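Local coordinates for protein sucrose 6(F)-phosphate phosphorylase (Thermoanaerobacterium thermosaccharolyticum DSM 571, PDB 6S9V) that belongs to the alpha-amylase family of carbohydrate-active enzymes, built on a (beta/alpha)8 barrel, at residues A[179-184]-A[216-221]. Sequence-based numbering, arbitrary orientation.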
# COMPACT_ATOMS: atom_id res chain seq x y z
N GLN A 179 -6.04 10.16 15.85
CA GLN A 179 -6.82 9.69 14.70
C GLN A 179 -8.23 9.37 15.17
O GLN A 179 -8.46 8.36 15.85
CB GLN A 179 -6.14 8.48 14.07
CG GLN A 179 -4.80 8.80 13.40
CD GLN A 179 -3.92 7.56 13.22
OE1 GLN A 179 -3.57 6.90 14.19
NE2 GLN A 179 -3.55 7.27 11.98
N ILE A 180 -9.18 10.23 14.80
CA ILE A 180 -10.58 10.07 15.20
C ILE A 180 -11.34 9.40 14.06
O ILE A 180 -11.31 9.89 12.92
CB ILE A 180 -11.22 11.43 15.54
CG1 ILE A 180 -10.36 12.23 16.52
CG2 ILE A 180 -12.63 11.20 16.09
CD1 ILE A 180 -9.99 11.48 17.78
N ASP A 181 -12.03 8.31 14.36
CA ASP A 181 -12.76 7.59 13.32
C ASP A 181 -13.93 8.43 12.81
O ASP A 181 -14.62 9.10 13.58
CB ASP A 181 -13.27 6.25 13.84
CG ASP A 181 -12.20 5.18 13.88
OD1 ASP A 181 -11.05 5.50 14.25
OD2 ASP A 181 -12.51 4.00 13.57
N LEU A 182 -14.13 8.38 11.49
CA LEU A 182 -15.26 9.01 10.84
C LEU A 182 -16.45 8.06 10.79
O LEU A 182 -16.28 6.85 10.63
CB LEU A 182 -14.90 9.44 9.42
CG LEU A 182 -13.80 10.50 9.28
CD1 LEU A 182 -13.33 10.59 7.83
CD2 LEU A 182 -14.31 11.83 9.77
N ASP A 183 -17.65 8.61 10.94
CA ASP A 183 -18.88 7.83 10.80
C ASP A 183 -19.30 7.89 9.34
O ASP A 183 -19.86 8.89 8.89
CB ASP A 183 -19.97 8.37 11.72
CG ASP A 183 -21.25 7.56 11.64
OD1 ASP A 183 -21.32 6.62 10.83
OD2 ASP A 183 -22.19 7.87 12.40
N VAL A 184 -19.01 6.83 8.58
CA VAL A 184 -19.32 6.85 7.15
C VAL A 184 -20.81 6.74 6.87
O VAL A 184 -21.22 6.90 5.71
CB VAL A 184 -18.55 5.74 6.40
CG1 VAL A 184 -17.06 5.92 6.57
CG2 VAL A 184 -19.00 4.35 6.84
N VAL A 216 -14.11 0.63 8.29
CA VAL A 216 -15.07 1.73 8.34
C VAL A 216 -16.41 1.32 8.94
O VAL A 216 -17.13 2.19 9.47
CB VAL A 216 -15.32 2.36 6.95
CG1 VAL A 216 -14.03 2.98 6.42
CG2 VAL A 216 -15.92 1.35 5.95
N ILE A 217 -16.78 0.04 8.92
CA ILE A 217 -18.06 -0.40 9.49
C ILE A 217 -17.83 -0.95 10.89
O ILE A 217 -17.10 -1.94 11.07
CB ILE A 217 -18.75 -1.45 8.61
CG1 ILE A 217 -19.00 -0.91 7.19
CG2 ILE A 217 -20.07 -1.90 9.25
CD1 ILE A 217 -19.83 0.37 7.14
N LYS A 218 -18.45 -0.31 11.87
CA LYS A 218 -18.48 -0.80 13.24
C LYS A 218 -19.85 -1.41 13.50
O LYS A 218 -20.87 -0.80 13.20
CB LYS A 218 -18.19 0.31 14.24
CG LYS A 218 -16.73 0.74 14.32
CD LYS A 218 -16.28 1.44 13.05
CE LYS A 218 -14.96 2.13 13.25
NZ LYS A 218 -14.43 2.71 12.00
N LYS A 219 -19.86 -2.62 14.05
CA LYS A 219 -21.12 -3.27 14.41
C LYS A 219 -20.87 -4.11 15.65
O LYS A 219 -20.03 -5.02 15.63
CB LYS A 219 -21.64 -4.14 13.26
CG LYS A 219 -23.01 -4.78 13.53
CD LYS A 219 -23.39 -5.77 12.44
CE LYS A 219 -24.02 -5.08 11.24
NZ LYS A 219 -24.73 -6.03 10.34
N ILE A 220 -21.62 -3.83 16.72
CA ILE A 220 -21.46 -4.59 17.95
C ILE A 220 -21.79 -6.05 17.69
O ILE A 220 -22.76 -6.37 17.00
CB ILE A 220 -22.35 -4.01 19.07
CG1 ILE A 220 -21.92 -2.58 19.42
CG2 ILE A 220 -22.28 -4.90 20.31
CD1 ILE A 220 -20.45 -2.43 19.74
N GLY A 221 -20.98 -6.94 18.24
CA GLY A 221 -21.12 -8.36 18.01
C GLY A 221 -20.26 -8.91 16.90
O GLY A 221 -20.15 -10.14 16.77
O HOH W 1 -17.75 4.70 10.16
O HOH W 2 -14.76 4.75 10.23
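Val-216 opens the contact by setting its CB against CG1 of Val-184, 4.0 Å away, the two side chains crossing at about a right angle. Its carbonyl is bridged to the other segment by a water: Val-216 O lies 2.7 Å from that water, which also accepts from Val-184 N and reaches Leu-182 O. The segments thus meet here through this water and apolar side-chain carbons, with no direct backbone bond. At Ile-217 the CB starts away from 179-184, yet the chain turns back and brings CD1 to 4.1 Å from Val-184 CG2. Lys-218 makes the one salt bridge between the segments. Bent at chi2 (68°) and extended beyond it, the chain carries NZ to 2.8 Å from Asp-181 OD2, on the anti side of the carboxylate and 16° out of its plane. That ammonium also donates to Tyr-215 O and to a second water, 2.7 Å from Lys-218 NZ, which leads on to Leu-182 O; Thr-170 is a further partner of Asp-181 OD2. The contact ties the loop following barrel strand 207-210 to strand 179-181, which pairs antiparallel with strand 101-103, and to the loop after it, while Phe-234 of helix 230-244 packs on both valines and Trp-168 of strand 164-168 touches both Asp-181 and Lys-218.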